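Urea carboxylase (Thermus thermophilus, PDB 3OEP) is of unknown function; it resembles KipI and KipA joined in one chain, and any ATP-binding or hydrolase activity remains unproven. Local coordinates at residues 35-40 and 247-252; 157-162 and 195-200; 284-289 and 364-369. All coordinates share one frame; numbering follows the deposited sequence.

Contact 1: residues 35-40 and 247-252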
ATOM      1  N   GLY A  35       0.689  13.974  14.597  1.00 25.13           N
ATOM      2  CA  GLY A  35      -0.654  13.555  14.192  1.00 23.83           C
ATOM      3  C   GLY A  35      -0.885  13.536  12.689  1.00 22.73           C
ATOM      4  O   GLY A  35      -1.852  12.930  12.228  1.00 20.99           O
ATOM      5  N   LEU A  36      -0.023  14.201  11.920  1.00 20.57           N
ATOM      6  CA  LEU A  36      -0.092  14.116  10.459  1.00 20.08           C
ATOM      7  C   LEU A  36       0.445  12.762  10.019  1.00 20.87           C
ATOM      8  O   LEU A  36       1.577  12.407  10.352  1.00 21.48           O
ATOM      9  CB  LEU A  36       0.717  15.226   9.790  1.00 18.82           C
ATOM     10  CG  LEU A  36       0.608  15.242   8.262  1.00 18.01           C
ATOM     11  CD1 LEU A  36      -0.806  15.631   7.849  1.00 19.58           C
ATOM     12  CD2 LEU A  36       1.632  16.167   7.639  1.00 19.99           C
ATOM     13  N   LEU A  37      -0.375  12.023   9.274  1.00 19.22           N
ATOM     14  CA  LEU A  37      -0.041  10.676   8.822  1.00 19.32           C
ATOM     15  C   LEU A  37       0.443  10.649   7.377  1.00 17.69           C
ATOM     16  O   LEU A  37       1.277   9.825   7.023  1.00 17.53           O
ATOM     17  CB  LEU A  37      -1.252   9.755   8.993  1.00 19.79           C
ATOM     18  CG  LEU A  37      -1.844   9.691  10.402  1.00 21.70           C
ATOM     19  CD1 LEU A  37      -3.001   8.705  10.455  1.00 23.78           C
ATOM     20  CD2 LEU A  37      -0.777   9.323  11.434  1.00 24.89           C
ATOM     21  N   ASP A  38      -0.086  11.537   6.535  1.00 15.63           N
ATOM     22  CA  ASP A  38       0.371  11.637   5.156  1.00 16.93           C
ATOM     23  C   ASP A  38      -0.060  12.961   4.540  1.00 15.97           C
ATOM     24  O   ASP A  38      -1.045  13.563   4.968  1.00 16.57           O
ATOM     25  CB  ASP A  38      -0.197  10.480   4.315  1.00 15.64           C
ATOM     26  CG  ASP A  38       0.860   9.790   3.462  1.00 25.89           C
ATOM     27  OD1 ASP A  38       1.998  10.287   3.369  1.00 28.60           O
ATOM     28  OD2 ASP A  38       0.541   8.735   2.875  1.00 31.05           O
ATOM     29  N   ALA A  39       0.704  13.393   3.543  1.00 14.46           N
ATOM     30  CA  ALA A  39       0.393  14.566   2.736  1.00 14.57           C
ATOM     31  C   ALA A  39       0.764  14.200   1.308  1.00 15.99           C
ATOM     32  O   ALA A  39       1.949  14.090   0.970  1.00 18.68           O
ATOM     33  CB  ALA A  39       1.195  15.767   3.207  1.00 14.62           C
ATOM     34  N   VAL A  40      -0.246  13.978   0.475  1.00 13.96           N
ATOM     35  CA  VAL A  40      -0.029  13.422  -0.854  1.00 12.88           C
ATOM     36  C   VAL A  40      -0.570  14.351  -1.938  1.00 13.42           C
ATOM     37  O   VAL A  40      -1.784  14.539  -2.053  1.00 13.80           O
ATOM     38  CB  VAL A  40      -0.693  12.041  -1.006  1.00 11.15           C
ATOM     39  CG1 VAL A  40      -0.267  11.401  -2.335  1.00 14.37           C
ATOM     40  CG2 VAL A  40      -0.337  11.117   0.172  1.00 11.53           C
ATOM     41  N   LEU A 247       4.517   4.838  -1.400  1.00 14.26           N
ATOM     42  CA  LEU A 247       4.712   3.846  -0.352  1.00 13.88           C
ATOM     43  C   LEU A 247       3.439   3.675   0.459  1.00 14.93           C
ATOM     44  O   LEU A 247       2.907   4.642   1.006  1.00 15.30           O
ATOM     45  CB  LEU A 247       5.878   4.249   0.551  1.00 13.61           C
ATOM     46  CG  LEU A 247       7.235   4.289  -0.148  1.00 16.41           C
ATOM     47  CD1 LEU A 247       8.260   4.992   0.730  1.00 22.67           C
ATOM     48  CD2 LEU A 247       7.690   2.888  -0.530  1.00 17.79           C
ATOM     49  N   ALA A 248       2.948   2.441   0.518  1.00 16.08           N
ATOM     50  CA  ALA A 248       1.702   2.127   1.219  1.00 17.16           C
ATOM     51  C   ALA A 248       1.859   2.275   2.730  1.00 15.67           C
ATOM     52  O   ALA A 248       2.971   2.225   3.258  1.00 15.51           O
ATOM     53  CB  ALA A 248       1.253   0.704   0.877  1.00 18.51           C
ATOM     54  N   ARG A 249       0.733   2.445   3.417  1.00 15.35           N
ATOM     55  CA  ARG A 249       0.711   2.490   4.873  1.00 16.27           C
ATOM     56  C   ARG A 249       1.249   1.185   5.454  1.00 13.97           C
ATOM     57  O   ARG A 249       2.041   1.192   6.398  1.00 15.50           O
ATOM     58  CB  ARG A 249      -0.725   2.707   5.359  1.00 17.52           C
ATOM     59  CG  ARG A 249      -0.917   2.667   6.866  1.00 19.44           C
ATOM     60  CD  ARG A 249      -0.033   3.653   7.599  1.00 20.60           C
ATOM     61  NE  ARG A 249       0.076   4.911   6.880  1.00 26.99           N
ATOM     62  CZ  ARG A 249      -0.895   5.809   6.759  1.00 26.91           C
ATOM     63  NH1 ARG A 249      -2.089   5.614   7.319  1.00 32.66           N
ATOM     64  NH2 ARG A 249      -0.675   6.916   6.053  1.00 28.83           N
ATOM     65  N   SER A 250       0.802   0.070   4.882  1.00 14.59           N
ATOM     66  CA  SER A 250       1.167  -1.255   5.374  1.00 12.45           C
ATOM     67  C   SER A 250       0.786  -1.370   6.861  1.00 13.59           C
ATOM     68  O   SER A 250      -0.228  -0.819   7.281  1.00 12.23           O
ATOM     69  CB  SER A 250       2.651  -1.537   5.107  1.00 13.84           C
ATOM     70  OG  SER A 250       3.004  -2.875   5.433  1.00 15.93           O
ATOM     71  N   GLY A 251       1.587  -2.065   7.660  1.00 14.67           N
ATOM     72  CA  GLY A 251       1.222  -2.317   9.047  1.00 15.78           C
ATOM     73  C   GLY A 251       0.212  -3.451   9.147  1.00 13.80           C
ATOM     74  O   GLY A 251      -0.039  -4.152   8.166  1.00 12.85           O
ATOM     75  N   PRO A 252      -0.388  -3.635  10.330  1.00 13.97           N
ATOM     76  CA  PRO A 252      -1.302  -4.768  10.504  1.00 13.28           C
ATOM     77  C   PRO A 252      -2.654  -4.495   9.860  1.00 14.10           C
ATOM     78  O   PRO A 252      -3.135  -3.362   9.902  1.00 14.64           O
ATOM     79  CB  PRO A 252      -1.433  -4.881  12.025  1.00 13.45           C
ATOM     80  CG  PRO A 252      -1.197  -3.491  12.523  1.00 16.39           C
ATOM     81  CD  PRO A 252      -0.286  -2.811  11.548  1.00 16.67           C
TER
HETATM   82  O   HOH W   1       1.789   6.995   4.396  1.00 25.02           O

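Contact 2: residues 157-162 and 195-200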
ATOM      1  N   THR A 157       2.744  10.678 -19.887  1.00 12.78           N
ATOM      2  CA  THR A 157       3.734   9.642 -20.116  1.00 11.50           C
ATOM      3  C   THR A 157       4.242   9.189 -18.750  1.00 13.30           C
ATOM      4  O   THR A 157       4.138   9.916 -17.761  1.00 12.95           O
ATOM      5  CB  THR A 157       4.872  10.118 -21.068  1.00 13.64           C
ATOM      6  OG1 THR A 157       5.741   9.019 -21.389  1.00 12.72           O
ATOM      7  CG2 THR A 157       5.687  11.247 -20.455  1.00 13.82           C
ATOM      8  N   GLY A 158       4.751   7.970 -18.685  1.00 13.48           N
ATOM      9  CA  GLY A 158       5.187   7.412 -17.419  1.00 14.11           C
ATOM     10  C   GLY A 158       6.275   6.380 -17.594  1.00 13.70           C
ATOM     11  O   GLY A 158       6.559   5.940 -18.715  1.00 12.47           O
ATOM     12  N   ILE A 159       6.900   6.017 -16.478  1.00 13.08           N
ATOM     13  CA  ILE A 159       7.955   5.010 -16.467  1.00 12.44           C
ATOM     14  C   ILE A 159       7.603   3.981 -15.399  1.00 13.98           C
ATOM     15  O   ILE A 159       7.490   4.325 -14.229  1.00 12.69           O
ATOM     16  CB  ILE A 159       9.334   5.613 -16.145  1.00 13.55           C
ATOM     17  CG1 ILE A 159       9.652   6.786 -17.085  1.00 14.70           C
ATOM     18  CG2 ILE A 159      10.411   4.521 -16.242  1.00 13.63           C
ATOM     19  CD1 ILE A 159      10.836   7.618 -16.667  1.00 16.35           C
ATOM     20  N   TYR A 160       7.395   2.735 -15.812  1.00 13.89           N
ATOM     21  CA  TYR A 160       7.098   1.644 -14.872  1.00 14.78           C
ATOM     22  C   TYR A 160       8.400   1.291 -14.138  1.00 15.50           C
ATOM     23  O   TYR A 160       9.339   0.821 -14.764  1.00 16.68           O
ATOM     24  CB  TYR A 160       6.551   0.419 -15.623  1.00 15.69           C
ATOM     25  CG  TYR A 160       5.159   0.587 -16.190  1.00 15.10           C
ATOM     26  CD1 TYR A 160       4.058  -0.003 -15.577  1.00 18.98           C
ATOM     27  CD2 TYR A 160       4.934   1.330 -17.349  1.00 16.07           C
ATOM     28  CE1 TYR A 160       2.772   0.148 -16.092  1.00 20.54           C
ATOM     29  CE2 TYR A 160       3.648   1.489 -17.874  1.00 18.36           C
ATOM     30  CZ  TYR A 160       2.571   0.898 -17.236  1.00 20.69           C
ATOM     31  OH  TYR A 160       1.299   1.044 -17.745  1.00 20.86           O
ATOM     32  N   PRO A 161       8.474   1.517 -12.809  1.00 14.60           N
ATOM     33  CA  PRO A 161       9.733   1.223 -12.106  1.00 15.34           C
ATOM     34  C   PRO A 161       9.940  -0.265 -11.817  1.00 16.36           C
ATOM     35  O   PRO A 161      11.080  -0.709 -11.646  1.00 17.53           O
ATOM     36  CB  PRO A 161       9.593   1.991 -10.782  1.00 17.54           C
ATOM     37  CG  PRO A 161       8.381   2.859 -10.939  1.00 20.36           C
ATOM     38  CD  PRO A 161       7.505   2.173 -11.913  1.00 17.11           C
ATOM     39  N   LEU A 162       8.829  -0.993 -11.742  1.00 15.61           N
ATOM     40  CA  LEU A 162       8.781  -2.400 -11.377  1.00 19.69           C
ATOM     41  C   LEU A 162       7.794  -3.085 -12.320  1.00 18.61           C
ATOM     42  O   LEU A 162       6.892  -2.421 -12.854  1.00 18.24           O
ATOM     43  CB  LEU A 162       8.247  -2.555  -9.947  1.00 20.02           C
ATOM     44  CG  LEU A 162       9.001  -1.873  -8.797  1.00 27.94           C
ATOM     45  CD1 LEU A 162       8.050  -1.109  -7.879  1.00 30.32           C
ATOM     46  CD2 LEU A 162       9.794  -2.882  -8.006  1.00 27.19           C
ATOM     47  N   VAL A 195      11.522  16.782 -16.385  1.00 16.46           N
ATOM     48  CA  VAL A 195      12.098  15.587 -16.969  1.00 16.76           C
ATOM     49  C   VAL A 195      12.209  15.741 -18.474  1.00 16.74           C
ATOM     50  O   VAL A 195      11.291  16.247 -19.124  1.00 14.78           O
ATOM     51  CB  VAL A 195      11.221  14.355 -16.672  1.00 17.18           C
ATOM     52  CG1 VAL A 195      11.727  13.130 -17.429  1.00 19.98           C
ATOM     53  CG2 VAL A 195      11.163  14.088 -15.167  1.00 20.27           C
ATOM     54  N   ARG A 196      13.342  15.315 -19.021  1.00 15.08           N
ATOM     55  CA  ARG A 196      13.535  15.248 -20.468  0.50 17.01           C
ATOM     56  C   ARG A 196      13.967  13.841 -20.847  1.00 16.61           C
ATOM     57  O   ARG A 196      14.821  13.253 -20.179  1.00 18.13           O
ATOM     58  CB  ARG A 196      14.579  16.264 -20.940  0.50 19.20           C
ATOM     59  CG  ARG A 196      14.038  17.678 -21.084  0.50 22.24           C
ATOM     60  CD  ARG A 196      14.862  18.522 -22.040  0.50 25.10           C
ATOM     61  NE  ARG A 196      14.958  17.944 -23.377  0.50 23.70           N
ATOM     62  CZ  ARG A 196      14.019  18.052 -24.312  0.50 21.98           C
ATOM     63  NH1 ARG A 196      12.891  18.704 -24.060  0.50 16.93           N
ATOM     64  NH2 ARG A 196      14.208  17.497 -25.500  0.50 18.85           N
ATOM     65  N   PHE A 197      13.365  13.305 -21.905  1.00 12.84           N
ATOM     66  CA  PHE A 197      13.748  12.022 -22.457  1.00 12.21           C
ATOM     67  C   PHE A 197      14.728  12.243 -23.597  1.00 13.63           C
ATOM     68  O   PHE A 197      14.639  13.237 -24.328  1.00 13.59           O
ATOM     69  CB  PHE A 197      12.524  11.277 -22.990  1.00 11.05           C
ATOM     70  CG  PHE A 197      11.581  10.804 -21.917  1.00 12.52           C
ATOM     71  CD1 PHE A 197      11.798   9.614 -21.261  1.00 15.35           C
ATOM     72  CD2 PHE A 197      10.462  11.545 -21.587  1.00 13.98           C
ATOM     73  CE1 PHE A 197      10.918   9.165 -20.283  1.00 16.02           C
ATOM     74  CE2 PHE A 197       9.582  11.106 -20.601  1.00 13.93           C
ATOM     75  CZ  PHE A 197       9.816   9.916 -19.957  1.00 13.90           C
ATOM     76  N   LEU A 198      15.660  11.312 -23.752  1.00 13.70           N
ATOM     77  CA  LEU A 198      16.656  11.389 -24.810  1.00 16.11           C
ATOM     78  C   LEU A 198      16.945  10.003 -25.358  1.00 14.29           C
ATOM     79  O   LEU A 198      17.262   9.097 -24.597  1.00 15.73           O
ATOM     80  CB  LEU A 198      17.935  12.002 -24.254  1.00 18.68           C
ATOM     81  CG  LEU A 198      19.085  12.175 -25.238  1.00 26.46           C
ATOM     82  CD1 LEU A 198      18.710  13.169 -26.331  1.00 31.49           C
ATOM     83  CD2 LEU A 198      20.323  12.627 -24.481  1.00 30.34           C
ATOM     84  N   GLU A 199      16.844   9.835 -26.676  1.00 13.43           N
ATOM     85  CA  GLU A 199      17.107   8.540 -27.285  1.00 12.94           C
ATOM     86  C   GLU A 199      18.568   8.169 -27.044  1.00 13.27           C
ATOM     87  O   GLU A 199      19.471   8.996 -27.221  1.00 12.91           O
ATOM     88  CB  GLU A 199      16.801   8.538 -28.787  1.00 14.15           C
ATOM     89  CG  GLU A 199      16.962   7.151 -29.418  1.00 15.76           C
ATOM     90  CD  GLU A 199      16.482   7.083 -30.859  1.00 20.30           C
ATOM     91  OE1 GLU A 199      16.531   8.111 -31.560  1.00 22.28           O
ATOM     92  OE2 GLU A 199      16.065   5.986 -31.291  1.00 22.34           O
ATOM     93  N   ALA A 200      18.789   6.925 -26.639  1.00 12.44           N
ATOM     94  CA  ALA A 200      20.123   6.445 -26.314  1.00 12.70           C
ATOM     95  C   ALA A 200      20.217   4.939 -26.473  1.00 13.17           C
ATOM     96  O   ALA A 200      19.204   4.229 -26.470  1.00 15.19           O
ATOM     97  CB  ALA A 200      20.482   6.835 -24.874  1.00 15.21           C
TER

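Contact 3: residues 284-289 and 364-369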
ATOM      1  N   THR A 284       9.738 -22.698  15.587  1.00 13.33           N
ATOM      2  CA  THR A 284      10.363 -23.336  16.746  1.00 13.59           C
ATOM      3  C   THR A 284      11.201 -22.320  17.524  1.00 13.33           C
ATOM      4  O   THR A 284      12.002 -21.586  16.941  1.00 13.47           O
ATOM      5  CB  THR A 284      11.196 -24.552  16.317  1.00 14.36           C
ATOM      6  OG1 THR A 284      10.341 -25.474  15.632  1.00 15.17           O
ATOM      7  CG2 THR A 284      11.821 -25.249  17.534  1.00 14.08           C
ATOM      8  N   ALA A 285      10.986 -22.271  18.836  1.00 12.76           N
ATOM      9  CA  ALA A 285      11.707 -21.358  19.714  1.00 13.44           C
ATOM     10  C   ALA A 285      13.175 -21.770  19.818  1.00 14.28           C
ATOM     11  O   ALA A 285      13.488 -22.955  19.914  1.00 14.72           O
ATOM     12  CB  ALA A 285      11.060 -21.332  21.106  1.00 12.09           C
ATOM     13  N   LEU A 286      14.067 -20.782  19.789  1.00 13.92           N
ATOM     14  CA  LEU A 286      15.507 -21.010  19.963  1.00 14.94           C
ATOM     15  C   LEU A 286      15.984 -20.602  21.360  1.00 15.08           C
ATOM     16  O   LEU A 286      17.148 -20.818  21.728  1.00 16.32           O
ATOM     17  CB  LEU A 286      16.280 -20.235  18.899  1.00 15.18           C
ATOM     18  CG  LEU A 286      15.912 -20.595  17.458  1.00 14.72           C
ATOM     19  CD1 LEU A 286      16.716 -19.747  16.486  1.00 16.72           C
ATOM     20  CD2 LEU A 286      16.130 -22.104  17.186  1.00 15.47           C
ATOM     21  N   ARG A 287      15.079 -20.019  22.135  1.00 13.99           N
ATOM     22  CA  ARG A 287      15.309 -19.692  23.537  1.00 15.91           C
ATOM     23  C   ARG A 287      13.939 -19.748  24.199  1.00 15.54           C
ATOM     24  O   ARG A 287      12.930 -19.810  23.502  1.00 14.88           O
ATOM     25  CB  ARG A 287      15.902 -18.290  23.677  1.00 16.04           C
ATOM     26  CG  ARG A 287      15.009 -17.179  23.122  1.00 16.78           C
ATOM     27  CD  ARG A 287      15.692 -15.815  23.171  1.00 18.79           C
ATOM     28  NE  ARG A 287      15.780 -15.305  24.539  1.00 22.39           N
ATOM     29  CZ  ARG A 287      16.903 -14.995  25.197  1.00 25.63           C
ATOM     30  NH1 ARG A 287      18.103 -15.108  24.629  1.00 24.32           N
ATOM     31  NH2 ARG A 287      16.821 -14.547  26.449  1.00 24.94           N
ATOM     32  N   ASP A 288      13.890 -19.724  25.528  1.00 16.52           N
ATOM     33  CA  ASP A 288      12.606 -19.655  26.220  1.00 17.34           C
ATOM     34  C   ASP A 288      12.013 -18.263  26.004  1.00 17.69           C
ATOM     35  O   ASP A 288      12.655 -17.252  26.321  1.00 18.54           O
ATOM     36  CB  ASP A 288      12.765 -19.941  27.722  1.00 20.08           C
ATOM     37  CG  ASP A 288      13.242 -21.363  28.019  1.00 25.72           C
ATOM     38  OD1 ASP A 288      13.036 -22.280  27.192  1.00 22.85           O
ATOM     39  OD2 ASP A 288      13.833 -21.568  29.108  1.00 32.39           O
ATOM     40  N   LEU A 289      10.803 -18.222  25.448  1.00 15.81           N
ATOM     41  CA  LEU A 289      10.123 -16.980  25.093  1.00 16.23           C
ATOM     42  C   LEU A 289       8.802 -16.866  25.823  1.00 15.34           C
ATOM     43  O   LEU A 289       8.201 -17.873  26.194  1.00 16.85           O
ATOM     44  CB  LEU A 289       9.810 -16.952  23.587  1.00 14.72           C
ATOM     45  CG  LEU A 289      10.992 -16.960  22.630  1.00 16.05           C
ATOM     46  CD1 LEU A 289      10.524 -17.240  21.206  1.00 18.46           C
ATOM     47  CD2 LEU A 289      11.746 -15.638  22.710  1.00 19.83           C
ATOM     48  N   GLY A 364      13.620 -21.372   7.107  1.00 16.71           N
ATOM     49  CA  GLY A 364      15.010 -21.149   7.502  1.00 15.79           C
ATOM     50  C   GLY A 364      15.293 -19.771   8.075  1.00 15.38           C
ATOM     51  O   GLY A 364      16.378 -19.539   8.610  1.00 15.70           O
ATOM     52  N   ASP A 365      14.337 -18.848   7.965  1.00 14.31           N
ATOM     53  CA  ASP A 365      14.501 -17.524   8.560  1.00 14.81           C
ATOM     54  C   ASP A 365      14.657 -17.656  10.068  1.00 13.52           C
ATOM     55  O   ASP A 365      13.911 -18.397  10.718  1.00 14.03           O
ATOM     56  CB  ASP A 365      13.302 -16.610   8.270  1.00 14.17           C
ATOM     57  CG  ASP A 365      13.349 -15.978   6.889  1.00 19.76           C
ATOM     58  OD1 ASP A 365      14.426 -15.941   6.254  1.00 22.03           O
ATOM     59  OD2 ASP A 365      12.292 -15.496   6.434  1.00 19.38           O
ATOM     60  N   VAL A 366      15.618 -16.925  10.616  1.00 12.16           N
ATOM     61  CA  VAL A 366      15.765 -16.802  12.063  1.00 14.26           C
ATOM     62  C   VAL A 366      15.417 -15.371  12.465  1.00 15.25           C
ATOM     63  O   VAL A 366      15.999 -14.412  11.939  1.00 17.81           O
ATOM     64  CB  VAL A 366      17.183 -17.153  12.517  1.00 16.42           C
ATOM     65  CG1 VAL A 366      17.359 -16.872  14.004  1.00 17.55           C
ATOM     66  CG2 VAL A 366      17.469 -18.614  12.210  1.00 19.99           C
ATOM     67  N   LEU A 367      14.452 -15.239  13.366  1.00 13.54           N
ATOM     68  CA  LEU A 367      14.043 -13.932  13.890  1.00 13.82           C
ATOM     69  C   LEU A 367      14.587 -13.764  15.292  1.00 14.59           C
ATOM     70  O   LEU A 367      14.640 -14.732  16.058  1.00 14.82           O
ATOM     71  CB  LEU A 367      12.527 -13.814  13.932  1.00 15.19           C
ATOM     72  CG  LEU A 367      11.783 -14.094  12.626  1.00 17.52           C
ATOM     73  CD1 LEU A 367      10.311 -13.709  12.774  1.00 19.06           C
ATOM     74  CD2 LEU A 367      12.418 -13.368  11.458  1.00 19.80           C
ATOM     75  N   GLY A 368      14.968 -12.533  15.628  1.00 14.24           N
ATOM     76  CA  GLY A 368      15.539 -12.222  16.938  1.00 13.95           C
ATOM     77  C   GLY A 368      14.745 -11.194  17.721  1.00 15.02           C
ATOM     78  O   GLY A 368      13.892 -10.499  17.164  1.00 14.08           O
ATOM     79  N   LEU A 369      15.027 -11.102  19.022  1.00 13.14           N
ATOM     80  CA  LEU A 369      14.400 -10.107  19.892  1.00 14.62           C
ATOM     81  C   LEU A 369      15.075  -8.739  19.726  1.00 16.74           C
ATOM     82  O   LEU A 369      16.302  -8.645  19.592  1.00 16.52           O
ATOM     83  CB  LEU A 369      14.482 -10.543  21.367  1.00 13.74           C
ATOM     84  CG  LEU A 369      13.842 -11.885  21.738  1.00 15.29           C
ATOM     85  CD1 LEU A 369      14.041 -12.184  23.215  1.00 17.58           C
ATOM     86  CD2 LEU A 369      12.357 -11.906  21.379  1.00 16.38           C
TER

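Contact 1: residues 35-40 and 247-252
Arg-249 reaches across to Asp-38 and Leu-37 with one nitrogen, NH2, the end of a side chain long enough to span the gap between a loop and a strand. NH2 lies 3.9 Å from Asp-38 OD2, a long salt bridge, and the two groups are not laid flat against each other: the carboxylate and guanidinium planes are turned 59° apart as the side chains run past one another. A water bridges the pair. It accepts from Arg-249 NH2 at 3.0 Å, in the plane of the guanidinium, and gives a weak bond to Asp-38 OD2. The CB of Asp-38 also sits at the guanidinium edge, 4.0 Å from NH2, and the backbone O of Leu-37 approaches NH2 obliquely at 3.6 Å. Arg-249 gets there by leaving its backbone with CG anti to N (chi1 175°) and then bending at chi2 and chi3.

On the strand side, Leu-37 and Asp-38 form a classic beta bulge opposite Glu-49 of strand 45-50, and the CB atoms of both point toward the arginine's segment. A strand of the C and D region is thus tied to a loop of the A and B region. The main partner of NH2 is Glu-49 OE1, in a salt bridge, to which Asp-38 adds a longer, partly water-mediated one; the two acids probably balance the arginine's charge in a largely buried place. Farther out, Arg-249 NE is bonded to the carbonyl O of Arg-239, which helps fix the guanidinium's rotation, while Asp-38 OD1 accepts from the backbone N of Gly-243.

Contact 2: residues 157-162 and 195-200
Phe-197 meets Thr-157 and Ile-159 with the far end of its ring, bridging two strands whose nearest CA atoms, those of Thr-157 and Phe-197, are 10.6 Å apart. Its CB points toward the segment 157-162, and chi1 of -69° places CG anti to the carbonyl carbon, sending the ring across the gap. From there the ring carbons divide the work. CE2 touches the methyl CG2 of Thr-157 at 3.9 Å. Across the ring from CE2, CE1 lies 3.9 Å from Ile-159 CD1, with Ile-159 CG1 slightly farther away at 4.2 Å. CZ, at the tip, is 4.1 Å from the same CD1. Both aliphatic groups approach the ring obliquely and from the direction opposite to its own, so this is van der Waals packing.

A phenylalanine suits the place because its length spans the interior and it brings no polar atom with it. Thr-157 is divided by function: its methyl serves the ring, while OG1, anti to the backbone N, is engaged with the carbonyl O of Ala-151 and with His-107 NE2. Strand alternation turns Thr-157 and Ile-159 toward Phe-197, and at Gly-158 between them a side chain would point away.

The three side chains belong to the interior of the mixed sheet of the cyclophilin-like domain. Strands 156-159 and 194-199 are not neighbours in its order, and Leu-126 of strand 124-127, Val-150 of strand 149-153 and Ile-80 and Val-82 of strand 77-83 surround Phe-197, with His-107 and Tyr-112 meeting its ring.

Contact 3: residues 284-289 and 364-369
Leu-369 packs against both Arg-287 and Leu-289, its CD1 nearest the arginine and its CD2 nearest the leucine. CD1 lies 3.8 Å from Arg-287 NE, and CD2 meets CD2 of Leu-289 at 4.0 Å, where the two leucines pass antiparallel, side by side. The branched end of leucine thus serves two neighbours at once.

Leu-286 and Val-366 form the second pair: Leu-286 CD1 touches Val-366 CG1 at 3.9 Å, and the side chains cross at about a right angle. Both are branched aliphatic groups, suited to meeting methyl to methyl in a partly exposed position. Chi1 of 174° sets Val-366 CG1 anti to the backbone N.

Arginine suits its place beside Leu-369 because its methylene CD and NE lie obliquely beside the methyl, while NE also bonds a glycerol, probably from the crystallisation liquor.

The contact lies in the A and B family region, of the cyclophilin-like clan. Strands 282-285 and 366-368 belong to one antiparallel sheet with strand 221-225 between them, and Ala-222 of that strand touches both Leu-289 and Leu-369. Leu-289 opens strand 289-295 of a second sheet, next to strand 311-315, whose Trp-315 it touches.

In the fold
From the N terminus, after strand 3-8 and helix 15-30 comes strand 36-42, whose partner in contact 1 follows only 207 residues later, in the loop before helix 255-264. Contact 1 therefore closes a long loop and joins the two family regions, subdomains C and D with A and B. Contact 2 falls wholly within that loop, its segments 33 residues apart on strands 156-159 and 194-199 of one mixed sheet. Contact 3 follows in series and, across 75 residues, joins the turn after strand 282-285 to strand 366-368 and the residue after it. No loops cross. Contacts 2 and 3 stand farthest apart, with centres about 45 Å from each other, and contact 1 lies nearest the chain's centre.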